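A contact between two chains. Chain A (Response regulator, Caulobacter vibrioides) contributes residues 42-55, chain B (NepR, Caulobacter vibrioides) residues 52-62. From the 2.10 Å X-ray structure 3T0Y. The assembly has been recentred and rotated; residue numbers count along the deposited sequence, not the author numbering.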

# COMPACT_ATOMS: atom_id res chain seq x y z
N GLY A 42 -7.95 6.08 4.86
CA GLY A 42 -8.99 5.95 3.86
C GLY A 42 -9.82 7.23 3.72
O GLY A 42 -10.00 7.75 2.61
N ASP A 43 -10.30 7.75 4.85
CA ASP A 43 -11.14 8.95 4.84
C ASP A 43 -10.41 10.15 4.26
O ASP A 43 -11.01 10.98 3.59
CB ASP A 43 -11.68 9.26 6.23
CG ASP A 43 -12.75 8.27 6.68
OD1 ASP A 43 -13.37 7.63 5.81
OD2 ASP A 43 -12.97 8.12 7.90
N HIS A 44 -9.11 10.23 4.50
CA HIS A 44 -8.33 11.37 4.02
C HIS A 44 -8.41 11.38 2.51
O HIS A 44 -8.58 12.43 1.89
CB HIS A 44 -6.87 11.29 4.52
CG HIS A 44 -5.91 12.14 3.74
ND1 HIS A 44 -5.99 13.52 3.71
CD2 HIS A 44 -4.87 11.81 2.94
CE1 HIS A 44 -5.04 14.00 2.92
NE2 HIS A 44 -4.35 12.99 2.44
N TYR A 45 -8.31 10.20 1.91
CA TYR A 45 -8.31 10.10 0.46
C TYR A 45 -9.68 10.42 -0.08
O TYR A 45 -9.81 11.13 -1.08
CB TYR A 45 -7.88 8.69 0.02
CG TYR A 45 -6.39 8.46 0.02
CD1 TYR A 45 -5.65 8.57 -1.15
CD2 TYR A 45 -5.72 8.12 1.18
CE1 TYR A 45 -4.28 8.34 -1.16
CE2 TYR A 45 -4.35 7.89 1.18
CZ TYR A 45 -3.64 8.01 0.01
OH TYR A 45 -2.29 7.78 -0.00
N VAL A 46 -10.72 9.91 0.59
CA VAL A 46 -12.06 10.27 0.16
C VAL A 46 -12.23 11.78 0.25
O VAL A 46 -12.75 12.42 -0.67
CB VAL A 46 -13.15 9.56 0.99
CG1 VAL A 46 -14.53 10.14 0.66
CG2 VAL A 46 -13.09 8.08 0.73
N ARG A 47 -11.78 12.36 1.37
CA ARG A 47 -11.94 13.80 1.60
C ARG A 47 -11.33 14.56 0.44
O ARG A 47 -11.93 15.45 -0.11
CB ARG A 47 -11.23 14.22 2.90
CG ARG A 47 -11.94 15.32 3.67
CD ARG A 47 -10.98 16.34 4.32
NE ARG A 47 -9.76 15.74 4.87
CZ ARG A 47 -8.53 16.02 4.44
NH1 ARG A 47 -8.35 16.90 3.46
NH2 ARG A 47 -7.48 15.41 4.99
N VAL A 48 -10.11 14.18 0.08
CA VAL A 48 -9.40 14.84 -0.98
C VAL A 48 -10.19 14.78 -2.28
O VAL A 48 -10.23 15.74 -3.06
CB VAL A 48 -8.02 14.20 -1.17
CG1 VAL A 48 -7.38 14.66 -2.47
CG2 VAL A 48 -7.14 14.49 0.05
N ALA A 49 -10.83 13.64 -2.51
CA ALA A 49 -11.63 13.46 -3.72
C ALA A 49 -12.86 14.38 -3.72
O ALA A 49 -13.17 15.01 -4.73
CB ALA A 49 -12.05 12.01 -3.89
N LEU A 50 -13.57 14.44 -2.61
CA LEU A 50 -14.74 15.32 -2.52
C LEU A 50 -14.33 16.80 -2.69
O LEU A 50 -14.99 17.56 -3.39
CB LEU A 50 -15.47 15.10 -1.19
CG LEU A 50 -15.82 13.65 -0.84
CD1 LEU A 50 -16.56 13.55 0.49
CD2 LEU A 50 -16.62 12.99 -1.94
N GLU A 51 -13.23 17.19 -2.06
CA GLU A 51 -12.76 18.57 -2.18
C GLU A 51 -12.48 18.95 -3.63
O GLU A 51 -12.82 20.05 -4.06
CB GLU A 51 -11.54 18.82 -1.29
CG GLU A 51 -11.87 18.85 0.20
CD GLU A 51 -10.64 19.00 1.10
OE1 GLU A 51 -10.82 19.23 2.32
OE2 GLU A 51 -9.50 18.88 0.60
N ALA A 52 -11.89 18.04 -4.39
CA ALA A 52 -11.59 18.31 -5.79
C ALA A 52 -12.85 18.42 -6.64
O ALA A 52 -12.88 19.15 -7.63
CB ALA A 52 -10.66 17.26 -6.36
N LEU A 53 -13.89 17.69 -6.25
CA LEU A 53 -15.18 17.80 -6.92
C LEU A 53 -15.83 19.14 -6.62
O LEU A 53 -16.20 19.88 -7.53
CB LEU A 53 -16.12 16.68 -6.47
CG LEU A 53 -15.88 15.38 -7.22
CD1 LEU A 53 -16.64 14.22 -6.59
CD2 LEU A 53 -16.24 15.57 -8.68
N ALA A 54 -16.00 19.42 -5.33
CA ALA A 54 -16.57 20.69 -4.88
C ALA A 54 -15.80 21.87 -5.50
O ALA A 54 -16.39 22.86 -5.92
CB ALA A 54 -16.56 20.76 -3.36
N ALA A 55 -14.48 21.75 -5.57
CA ALA A 55 -13.61 22.80 -6.10
C ALA A 55 -13.65 22.87 -7.63
O ALA A 55 -13.10 23.80 -8.23
CB ALA A 55 -12.17 22.61 -5.62
N ASP B 52 -19.64 14.42 8.92
CA ASP B 52 -20.28 15.68 8.55
C ASP B 52 -19.46 16.45 7.53
O ASP B 52 -20.01 17.08 6.61
CB ASP B 52 -20.49 16.56 9.80
CG ASP B 52 -21.38 15.90 10.82
OD1 ASP B 52 -22.51 15.50 10.45
OD2 ASP B 52 -20.96 15.77 12.00
N GLU B 53 -18.15 16.38 7.70
CA GLU B 53 -17.21 17.04 6.81
C GLU B 53 -17.44 16.64 5.35
O GLU B 53 -17.41 17.48 4.45
CB GLU B 53 -15.77 16.72 7.24
CG GLU B 53 -14.71 17.64 6.63
CD GLU B 53 -13.28 17.15 6.85
OE1 GLU B 53 -13.10 16.00 7.33
OE2 GLU B 53 -12.33 17.91 6.54
N PHE B 54 -17.69 15.36 5.11
CA PHE B 54 -17.93 14.91 3.73
C PHE B 54 -19.11 15.64 3.12
O PHE B 54 -19.04 16.15 2.00
CB PHE B 54 -18.18 13.41 3.68
CG PHE B 54 -16.95 12.59 3.95
CD1 PHE B 54 -15.77 13.19 4.32
CD2 PHE B 54 -16.98 11.21 3.83
CE1 PHE B 54 -14.64 12.44 4.58
CE2 PHE B 54 -15.86 10.45 4.07
CZ PHE B 54 -14.69 11.07 4.45
N LEU B 55 -20.20 15.71 3.88
CA LEU B 55 -21.43 16.33 3.38
C LEU B 55 -21.25 17.85 3.27
O LEU B 55 -21.68 18.47 2.28
CB LEU B 55 -22.61 15.96 4.28
CG LEU B 55 -22.78 14.44 4.34
CD1 LEU B 55 -23.61 14.01 5.53
CD2 LEU B 55 -23.40 13.92 3.05
N ALA B 56 -20.58 18.43 4.25
CA ALA B 56 -20.25 19.84 4.21
C ALA B 56 -19.51 20.17 2.92
O ALA B 56 -19.80 21.15 2.25
CB ALA B 56 -19.42 20.24 5.41
N ILE B 57 -18.55 19.32 2.57
CA ILE B 57 -17.76 19.56 1.38
C ILE B 57 -18.65 19.57 0.16
O ILE B 57 -18.48 20.40 -0.73
CB ILE B 57 -16.62 18.52 1.22
CG1 ILE B 57 -15.48 18.86 2.18
CG2 ILE B 57 -16.12 18.52 -0.22
CD1 ILE B 57 -14.73 17.66 2.72
N LEU B 58 -19.61 18.66 0.11
CA LEU B 58 -20.48 18.57 -1.06
C LEU B 58 -21.43 19.76 -1.16
O LEU B 58 -21.74 20.23 -2.26
CB LEU B 58 -21.25 17.25 -1.08
CG LEU B 58 -20.39 16.00 -1.24
CD1 LEU B 58 -21.26 14.73 -1.23
CD2 LEU B 58 -19.57 16.10 -2.51
N ARG B 59 -21.89 20.25 -0.02
CA ARG B 59 -22.74 21.44 0.01
C ARG B 59 -22.03 22.61 -0.68
O ARG B 59 -22.64 23.36 -1.45
CB ARG B 59 -23.12 21.81 1.44
CG ARG B 59 -24.12 20.87 2.11
CD ARG B 59 -24.71 21.48 3.40
NE ARG B 59 -23.90 21.22 4.59
CZ ARG B 59 -24.04 20.15 5.38
NH1 ARG B 59 -24.96 19.23 5.11
NH2 ARG B 59 -23.26 19.97 6.44
N LYS B 60 -20.73 22.74 -0.42
CA LYS B 60 -19.93 23.85 -0.95
C LYS B 60 -19.96 23.89 -2.47
O LYS B 60 -19.60 24.89 -3.08
CB LYS B 60 -18.48 23.76 -0.45
CG LYS B 60 -18.32 23.90 1.06
CD LYS B 60 -16.90 23.55 1.55
CE LYS B 60 -16.86 23.44 3.09
NZ LYS B 60 -15.57 22.90 3.63
N ALA B 61 -20.39 22.78 -3.07
CA ALA B 61 -20.45 22.69 -4.53
C ALA B 61 -20.94 24.00 -5.14
O ALA B 61 -20.14 24.79 -5.64
CB ALA B 61 -21.34 21.53 -4.95
N GLU B 62 -22.25 24.23 -5.09
CA GLU B 62 -22.85 25.48 -5.56
C GLU B 62 -23.91 26.01 -4.60
O GLU B 62 -23.66 26.16 -3.39
CB GLU B 62 -23.45 25.31 -6.96
CG GLU B 62 -22.67 25.96 -8.11
CD GLU B 62 -21.54 25.08 -8.65
OE1 GLU B 62 -21.20 24.07 -7.99
OE2 GLU B 62 -21.01 25.39 -9.74

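This is a mainly apolar contact between two nearly parallel helices, packed knob into hole and edged by one long salt bridge. The helix axes approach to 8.8 Å at an angle of 15°, and 551 Å² of surface is buried in all. No hydrogen bond crosses between the stretches.

Two side chains of chain B act as knobs. B:Phe54 sits among A:Asp43, A:Val46, A:Arg47 and A:Leu50. Its CA-to-CB bond points sideways, but chi1 in the m well brings the ring closer to chain A. A:Val46 CG1 lies over one ring face, 4.1 Å from the centroid of B:Phe54, in a CH-pi contact. A:Leu50 CD1 packs 3.6 Å from B:Phe54 CB. The flat, wide ring fills this hollow, and B:Phe54 has more of its area covered by the other stretch than any other residue here.

One turn on, B:Ile57 sits among A:Arg47, A:Leu50, A:Glu51 and A:Ala54. Its branched side chain reaches several neighbours: B:Ile57 CG2 is 3.6 Å from A:Leu50 CB, and B:Ile57 CD1 is 3.8 Å from A:Arg47 CG. A:Leu50 thus touches both knobs, and its CD2 also meets B:Leu58 CD2 at 4.3 Å.

At A:Ala54 the small side chain allows close backbone approach. A:Ala54 CB lies 3.3 Å from B:Ile57 O, and the CA atoms of A:Ala54 and B:Ala61 are 4.4 Å apart.

A:Arg47 serves both parts of the contact. Its aliphatic portion packs against the two knobs, while A:Arg47 NE forms the long salt bridge with B:Glu53 OE2 at 3.8 Å. Within chain A, A:Arg47 NH1 also pairs with A:Glu51 OE1 at 3.6 Å. The charged ends of A:Arg47, A:Glu51 and B:Glu53 suit the more open edge of the contact, while B:Phe54, B:Ile57 and A:Leu50 are buried.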